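Local coordinates for protein phosphoribosyl-aminoimidazole carboxylase (Aspergillus clavatus, PDB 3K5I) that probably catalyses the ATP-dependent carboxylation of 5-aminoimidazole ribonucleotide to its N5-carboxy form, a step of de novo purine biosynthesis, using an ATP-grasp fold, at residues A[138-143]-A[200-205]; A[160-165]-A[177-182]. One frame throughout, in Å; residues are numbered along the deposited sequence.

Contact 1 of 2, residues A[138-143]-A[200-205]; sequences MAEHRE and AEKWAY. With ADP (adenosine-5'-diphosphate), chain G.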
loop_
_atom_site.group_PDB
_atom_site.type_symbol
_atom_site.label_atom_id
_atom_site.label_comp_id
_atom_site.label_asym_id
_atom_site.label_seq_id
_atom_site.Cartn_x
_atom_site.Cartn_y
_atom_site.Cartn_z
ATOM N N MET A 138 22.595 19.561 21.627
ATOM C CA MET A 138 22.146 18.260 22.106
ATOM C C MET A 138 22.460 18.201 23.588
ATOM O O MET A 138 23.462 18.747 24.042
ATOM C CB MET A 138 23.026 17.163 21.532
ATOM C CG MET A 138 24.524 17.426 21.606
ATOM S SD MET A 138 25.470 16.754 20.160
ATOM C CE MET A 138 24.233 15.742 19.317
ATOM N N ALA A 139 21.609 17.489 24.313
ATOM C CA ALA A 139 21.701 17.260 25.757
ATOM C C ALA A 139 23.092 16.910 26.276
ATOM O O ALA A 139 23.843 16.158 25.692
ATOM C CB ALA A 139 20.706 16.163 26.231
ATOM N N GLU A 140 23.431 17.464 27.424
ATOM C CA GLU A 140 24.690 17.224 28.084
ATOM C C GLU A 140 24.800 15.763 28.472
ATOM O O GLU A 140 23.803 15.145 28.856
ATOM C CB GLU A 140 24.633 17.974 29.408
ATOM C CG GLU A 140 25.938 17.926 30.144
ATOM C CD GLU A 140 26.165 19.187 30.928
ATOM O OE1 GLU A 140 27.189 19.172 31.628
ATOM O OE2 GLU A 140 25.331 20.131 30.857
ATOM N N HIS A 141 26.018 15.235 28.476
ATOM C CA HIS A 141 26.088 13.859 28.892
ATOM C C HIS A 141 27.436 13.612 29.501
ATOM O O HIS A 141 28.256 14.533 29.612
ATOM C CB HIS A 141 25.822 12.946 27.701
ATOM C CG HIS A 141 26.763 13.128 26.557
ATOM N ND1 HIS A 141 26.338 13.595 25.329
ATOM C CD2 HIS A 141 28.092 12.875 26.443
ATOM C CE1 HIS A 141 27.380 13.643 24.513
ATOM N NE2 HIS A 141 28.452 13.207 25.156
ATOM N N ARG A 142 27.632 12.358 29.891
ATOM C CA ARG A 142 28.887 11.913 30.486
ATOM C C ARG A 142 29.001 10.439 30.163
ATOM O O ARG A 142 28.071 9.682 30.404
ATOM C CB ARG A 142 28.908 12.111 32.014
ATOM C CG ARG A 142 28.869 13.582 32.406
ATOM C CD ARG A 142 30.172 14.323 32.079
ATOM N NE ARG A 142 30.313 15.483 32.953
ATOM C CZ ARG A 142 29.662 16.626 32.772
ATOM N NH1 ARG A 142 28.868 16.750 31.719
ATOM N NH2 ARG A 142 29.819 17.632 33.625
ATOM N N GLU A 143 30.116 9.979 29.620
ATOM C CA GLU A 143 30.150 8.547 29.365
ATOM C C GLU A 143 30.410 7.852 30.706
ATOM O O GLU A 143 30.800 8.505 31.669
ATOM C CB GLU A 143 31.041 8.231 28.152
ATOM C CG GLU A 143 32.231 7.332 28.343
ATOM C CD GLU A 143 33.288 7.664 27.300
ATOM O OE1 GLU A 143 34.033 8.658 27.475
ATOM O OE2 GLU A 143 33.340 6.944 26.278
ATOM N N ALA A 200 25.200 8.642 30.346
ATOM C CA ALA A 200 23.961 9.205 30.896
ATOM C C ALA A 200 23.689 10.538 30.228
ATOM O O ALA A 200 24.627 11.216 29.781
ATOM C CB ALA A 200 24.103 9.383 32.416
ATOM N N GLU A 201 22.419 10.928 30.164
ATOM C CA GLU A 201 22.245 12.211 29.509
ATOM C C GLU A 201 21.529 13.162 30.464
ATOM O O GLU A 201 20.659 12.748 31.238
ATOM C CB GLU A 201 21.476 11.884 28.227
ATOM C CG GLU A 201 22.228 12.196 26.961
ATOM C CD GLU A 201 21.333 12.017 25.748
ATOM O OE1 GLU A 201 20.097 12.023 25.917
ATOM O OE2 GLU A 201 21.851 11.864 24.622
ATOM N N LYS A 202 21.891 14.438 30.449
ATOM C CA LYS A 202 21.224 15.357 31.362
ATOM C C LYS A 202 19.794 15.382 30.868
ATOM O O LYS A 202 19.569 15.252 29.656
ATOM C CB LYS A 202 21.863 16.745 31.291
ATOM C CG LYS A 202 20.881 17.859 31.607
ATOM C CD LYS A 202 21.665 19.143 31.913
ATOM C CE LYS A 202 22.027 19.268 33.381
ATOM N NZ LYS A 202 22.784 20.526 33.657
ATOM N N TRP A 203 18.827 15.547 31.762
ATOM C CA TRP A 203 17.418 15.559 31.371
ATOM C C TRP A 203 17.093 16.534 30.280
ATOM O O TRP A 203 17.695 17.613 30.194
ATOM C CB TRP A 203 16.474 15.917 32.525
ATOM C CG TRP A 203 15.103 15.386 32.235
ATOM C CD1 TRP A 203 13.947 16.072 31.978
ATOM C CD2 TRP A 203 14.752 14.010 32.164
ATOM N NE1 TRP A 203 12.891 15.190 31.759
ATOM C CE2 TRP A 203 13.383 13.921 31.855
ATOM C CE3 TRP A 203 15.481 12.838 32.294
ATOM C CZ2 TRP A 203 12.730 12.722 31.708
ATOM C CZ3 TRP A 203 14.826 11.655 32.171
ATOM C CH2 TRP A 203 13.473 11.598 31.885
ATOM N N ALA A 204 16.103 16.187 29.465
ATOM C CA ALA A 204 15.669 17.114 28.403
ATOM C C ALA A 204 14.225 17.541 28.734
ATOM O O ALA A 204 13.266 16.776 28.569
ATOM C CB ALA A 204 15.755 16.471 27.037
ATOM N N TYR A 205 14.038 18.758 29.226
ATOM C CA TYR A 205 12.667 19.120 29.547
ATOM C C TYR A 205 11.969 19.673 28.322
ATOM O O TYR A 205 11.886 20.885 28.233
ATOM C CB TYR A 205 12.694 20.130 30.693
ATOM C CG TYR A 205 13.167 19.503 31.993
ATOM C CD1 TYR A 205 12.257 18.931 32.879
ATOM C CD2 TYR A 205 14.521 19.481 32.335
ATOM C CE1 TYR A 205 12.705 18.365 34.086
ATOM C CE2 TYR A 205 14.956 18.905 33.530
ATOM C CZ TYR A 205 14.048 18.333 34.387
ATOM O OH TYR A 205 14.466 17.760 35.569
HETATM P PB ADP G . 15.831 5.043 21.103
HETATM O O1B ADP G . 15.630 3.702 21.697
HETATM O O2B ADP G . 16.965 4.663 20.176
HETATM O O3B ADP G . 14.986 5.943 20.144
HETATM P PA ADP G . 16.076 7.770 22.322
HETATM O O1A ADP G . 15.528 8.418 21.129
HETATM O O2A ADP G . 17.304 8.522 22.771
HETATM O O3A ADP G . 16.302 6.191 22.123
HETATM O "O5'" ADP G . 14.914 8.032 23.401
HETATM C "C5'" ADP G . 13.535 7.772 23.111
HETATM C "C4'" ADP G . 12.678 8.833 23.756
HETATM O "O4'" ADP G . 12.936 8.865 25.184
HETATM C "C3'" ADP G . 12.915 10.289 23.395
HETATM O "O3'" ADP G . 11.977 10.558 22.340
HETATM C "C2'" ADP G . 12.423 11.101 24.599
HETATM O "O2'" ADP G . 11.005 10.873 24.858
HETATM C "C1'" ADP G . 13.012 10.176 25.642
HETATM N N9 ADP G . 14.321 10.714 25.975
HETATM C C8 ADP G . 15.488 10.356 25.358
HETATM N N7 ADP G . 16.513 11.138 25.769
HETATM C C5 ADP G . 15.922 11.939 26.725
HETATM C C6 ADP G . 16.526 12.891 27.615
HETATM N N6 ADP G . 17.630 13.361 27.762
HETATM N N1 ADP G . 15.662 13.530 28.456
HETATM C C2 ADP G . 14.311 13.238 28.554
HETATM N N3 ADP G . 13.792 12.291 27.819
HETATM C C4 ADP G . 14.579 11.683 26.915
#

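Contact 2 of 2, residues A[160-165]-A[177-182]; sequences GYPLML and NFRVNS. With ADP (adenosine-5'-diphosphate), chain G.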
loop_
_atom_site.group_PDB
_atom_site.type_symbol
_atom_site.label_atom_id
_atom_site.label_comp_id
_atom_site.label_asym_id
_atom_site.label_seq_id
_atom_site.Cartn_x
_atom_site.Cartn_y
_atom_site.Cartn_z
ATOM N N GLY A 160 22.552 15.979 37.442
ATOM C CA GLY A 160 21.292 15.885 38.184
ATOM C C GLY A 160 20.267 14.799 37.879
ATOM O O GLY A 160 20.455 13.962 37.000
ATOM N N TYR A 161 19.163 14.827 38.617
ATOM C CA TYR A 161 18.125 13.824 38.424
ATOM C C TYR A 161 16.806 14.471 38.103
ATOM O O TYR A 161 16.597 15.618 38.484
ATOM C CB TYR A 161 17.906 13.067 39.720
ATOM C CG TYR A 161 19.124 12.253 40.094
ATOM C CD1 TYR A 161 19.289 10.968 39.582
ATOM C CD2 TYR A 161 20.128 12.759 40.921
ATOM C CE1 TYR A 161 20.433 10.223 39.886
ATOM C CE2 TYR A 161 21.261 12.004 41.250
ATOM C CZ TYR A 161 21.416 10.728 40.733
ATOM O OH TYR A 161 22.534 9.973 41.056
ATOM N N PRO A 162 15.959 13.746 37.387
ATOM C CA PRO A 162 16.345 12.421 36.953
ATOM C C PRO A 162 17.311 12.632 35.800
ATOM O O PRO A 162 17.658 13.736 35.394
ATOM C CB PRO A 162 15.050 11.906 36.321
ATOM C CG PRO A 162 14.504 13.176 35.623
ATOM C CD PRO A 162 14.941 14.335 36.485
ATOM N N LEU A 163 17.704 11.518 35.212
ATOM C CA LEU A 163 18.583 11.572 34.061
ATOM C C LEU A 163 18.230 10.356 33.203
ATOM O O LEU A 163 17.602 9.390 33.648
ATOM C CB LEU A 163 20.036 11.538 34.515
ATOM C CG LEU A 163 20.530 10.557 35.579
ATOM C CD1 LEU A 163 20.528 9.245 34.746
ATOM C CD2 LEU A 163 21.955 10.903 36.169
ATOM N N MET A 164 18.631 10.381 31.940
ATOM C CA MET A 164 18.283 9.231 31.102
ATOM C C MET A 164 19.463 8.297 31.023
ATOM O O MET A 164 20.503 8.711 30.531
ATOM C CB MET A 164 17.859 9.683 29.695
ATOM C CG MET A 164 17.282 8.559 28.819
ATOM S SD MET A 164 16.013 7.734 29.760
ATOM C CE MET A 164 14.763 8.733 29.416
ATOM N N LEU A 165 19.355 7.081 31.540
ATOM C CA LEU A 165 20.529 6.234 31.417
ATOM C C LEU A 165 20.442 5.583 30.059
ATOM O O LEU A 165 19.386 5.064 29.726
ATOM C CB LEU A 165 20.622 5.123 32.467
ATOM C CG LEU A 165 21.952 4.348 32.554
ATOM C CD1 LEU A 165 23.259 5.211 32.615
ATOM C CD2 LEU A 165 21.945 3.237 33.678
ATOM N N ASN A 177 17.351 2.430 27.131
ATOM C CA ASN A 177 17.146 3.666 27.895
ATOM C C ASN A 177 16.651 3.295 29.298
ATOM O O ASN A 177 15.959 2.302 29.486
ATOM C CB ASN A 177 16.012 4.464 27.192
ATOM C CG ASN A 177 16.522 5.467 26.128
ATOM O OD1 ASN A 177 17.498 5.229 25.405
ATOM N ND2 ASN A 177 15.862 6.611 26.034
ATOM N N PHE A 178 17.005 4.102 30.287
ATOM C CA PHE A 178 16.539 3.847 31.626
ATOM C C PHE A 178 16.602 5.134 32.398
ATOM O O PHE A 178 17.675 5.654 32.695
ATOM C CB PHE A 178 17.307 2.789 32.366
ATOM C CG PHE A 178 16.617 2.295 33.608
ATOM C CD1 PHE A 178 15.916 1.089 33.594
ATOM C CD2 PHE A 178 16.687 3.006 34.790
ATOM C CE1 PHE A 178 15.284 0.580 34.722
ATOM C CE2 PHE A 178 16.075 2.520 35.954
ATOM C CZ PHE A 178 15.334 1.297 35.914
ATOM N N ARG A 179 15.400 5.609 32.694
ATOM C CA ARG A 179 15.203 6.815 33.478
ATOM C C ARG A 179 15.700 6.614 34.897
ATOM O O ARG A 179 15.284 5.681 35.594
ATOM C CB ARG A 179 13.719 7.099 33.667
ATOM C CG ARG A 179 13.635 8.551 34.213
ATOM C CD ARG A 179 12.289 9.262 33.934
ATOM N NE ARG A 179 11.923 10.086 35.085
ATOM C CZ ARG A 179 11.085 11.119 35.089
ATOM N NH1 ARG A 179 10.895 11.784 36.228
ATOM N NH2 ARG A 179 10.446 11.475 33.983
ATOM N N VAL A 180 16.589 7.495 35.333
ATOM C CA VAL A 180 17.115 7.395 36.682
ATOM C C VAL A 180 16.533 8.623 37.405
ATOM O O VAL A 180 16.838 9.722 36.998
ATOM C CB VAL A 180 18.638 7.432 36.617
ATOM C CG1 VAL A 180 19.154 7.154 38.005
ATOM C CG2 VAL A 180 19.187 6.423 35.577
ATOM N N ASN A 181 15.671 8.471 38.412
ATOM C CA ASN A 181 15.044 9.620 39.095
ATOM C C ASN A 181 15.755 10.067 40.362
ATOM O O ASN A 181 15.706 11.233 40.751
ATOM C CB ASN A 181 13.593 9.320 39.489
ATOM C CG ASN A 181 12.684 9.192 38.293
ATOM O OD1 ASN A 181 12.466 10.190 37.616
ATOM N ND2 ASN A 181 12.142 7.989 38.035
ATOM N N SER A 182 16.413 9.100 40.982
ATOM C CA SER A 182 17.136 9.343 42.213
ATOM C C SER A 182 18.328 8.438 42.239
ATOM O O SER A 182 18.453 7.521 41.438
ATOM C CB SER A 182 16.287 8.840 43.402
ATOM O OG SER A 182 16.588 7.496 43.797
HETATM P PB ADP G . 15.831 5.043 21.103
HETATM O O1B ADP G . 15.630 3.702 21.697
HETATM O O2B ADP G . 16.965 4.663 20.176
HETATM O O3B ADP G . 14.986 5.943 20.144
HETATM P PA ADP G . 16.076 7.770 22.322
HETATM O O1A ADP G . 15.528 8.418 21.129
HETATM O O2A ADP G . 17.304 8.522 22.771
HETATM O O3A ADP G . 16.302 6.191 22.123
HETATM O "O5'" ADP G . 14.914 8.032 23.401
HETATM C "C5'" ADP G . 13.535 7.772 23.111
HETATM C "C4'" ADP G . 12.678 8.833 23.756
HETATM O "O4'" ADP G . 12.936 8.865 25.184
HETATM C "C3'" ADP G . 12.915 10.289 23.395
HETATM O "O3'" ADP G . 11.977 10.558 22.340
HETATM C "C2'" ADP G . 12.423 11.101 24.599
HETATM O "O2'" ADP G . 11.005 10.873 24.858
HETATM C "C1'" ADP G . 13.012 10.176 25.642
HETATM N N9 ADP G . 14.321 10.714 25.975
HETATM C C8 ADP G . 15.488 10.356 25.358
HETATM N N7 ADP G . 16.513 11.138 25.769
HETATM C C5 ADP G . 15.922 11.939 26.725
HETATM C C6 ADP G . 16.526 12.891 27.615
HETATM N N6 ADP G . 17.630 13.361 27.762
HETATM N N1 ADP G . 15.662 13.530 28.456
HETATM C C2 ADP G . 14.311 13.238 28.554
HETATM N N3 ADP G . 13.792 12.291 27.819
HETATM C C4 ADP G . 14.579 11.683 26.915
#

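Contact 1 of 2, residues A[138-143]-A[200-205]
His141 faces Glu201 as an antiparallel non-hydrogen-bonded pair, and the strands carrying them, 141-143 and 200-202, run at 164° to each other. Arg142 and Ala200 form the next, hydrogen-bonded pair, each amide donating to the other's carbonyl. Glu140 O takes a short, almost straight bond from Lys202 N (2.6 Å, N-H...O angle 175°). On the side of the sheet carrying His141 and Glu201, His141 CB lies 3.7 Å from Glu201 CG, while the imidazole leads off to meet Phe125 of helix 124-132. Toward helix 149-159, where all three touch Leu159, Glu140, Arg142 and Lys202 form a salt-bridge network. Glu140 and Lys202 first touch CB to CB, 3.6 Å. With chi1 at -174°, the Glu140 chain leaves on the far side from its own amide nitrogen, and its bend at chi2 puts the carboxylate between two cations. Its OE1 accepts from Arg142 NH1 at 2.9 Å through the anti lone pair; OE2 makes only a long salt bridge to Lys202 NZ, 3.8 Å. Arg142 NH1 also donates to His141 O from above that carbonyl's plane; with both acceptors in the guanidinium plane, the two bonds limit its rotation.

This edge of the small antiparallel sheet in the ATP-grasp domain leads straight into the adenine pocket. Ala204 N donates to ADP N1 at 2.9 Å, and the adenine amino group N6 makes weak bonds to Lys202 O and to Glu201 OE1, the latter 3.4 Å. Glu201 extends beyond CG to reach this point, and OE1 is also salt-bridged to Lys166. Ala139 CB packs against the same Lys202 O, 3.7 Å away. Trp203 turns one indole face to the C2 corner of the inclined adenine, ADP C2 lying over the ring centre.

Contact 2 of 2, residues A[160-165]-A[177-182]
Asn177 opens the return strand of a beta hairpin, 163-167 with 177-180, within the ATP-grasp domain; its CA-H approaches Leu165 O. Its side chain crosses that of Met164 at about a right angle, ND2 lying 3.7 Å from Met164 CG. The same ND2 donates to Ser234 and, weakly, to ADP O5' (3.1 Å). Met164, bent at chi2 and chi3, folds its thioether back so that Met164 CE sits over the adenine face, 3.9 Å from ADP C4.

Phe178 pairs with Leu165, its N bonded to Leu165 O in the carbonyl plane. The two beta carbons face each other, but the phenyl ring leads away onto Ala189 and Ala192 of helix 186-192.

Arg179 lies opposite Met164 in a non-hydrogen-bonded pair. Met164 SD comes close to its amide N, and farther out Pro162, which follows a cis peptide bond, places CG over one face of the guanidinium, offset toward the rim.

Val180 N donates nearly straight to Leu163 O at 2.7 Å (173°). On the side of the sheet shared with Leu165, Val180 and Leu163 run side by side. With its CG between backbone N and carbonyl carbon (chi1 45°), Leu163 turns CD1 toward Val180; the 3.2 Å from Leu163 CD1 to Val180 CB is tighter than normal packing, and CD1 may be inexactly placed. Val180 CG2 reaches Leu165 CB and CG1 meets Tyr161 CE1, the Tyr161 ring having Ser182 C over one face.

Asn181 brings its amide back beside Arg179: OD1 receives both NE and NH1 in the guanidinium plane, each at 2.6 Å, and also touches Pro162 CB at 3.4 Å.

Overall arrangement
Contacts 1 and 2 belong to one four-stranded antiparallel sheet of the ATP-grasp domain, ordered 141-144, 198-202, 163-167, 177-180, with their centres about 10 Å apart. Each joins an outer strand to an inner one, and the two inner strands are neighbours: Glu201 N lies 3.0 Å from Met164 O, a probable hydrogen bond. Along the chain, contact 2 is nested inside the loop closed by contact 1. Trp203 bridges them beyond the strand ends, packing on Pro162 and Arg179. Both contacts reach ADP, contact 1 along the N6, N1 and C2 edge of the adenine and contact 2 over its face and near the 5' oxygen, so the sheet provides one wall of the nucleotide pocket.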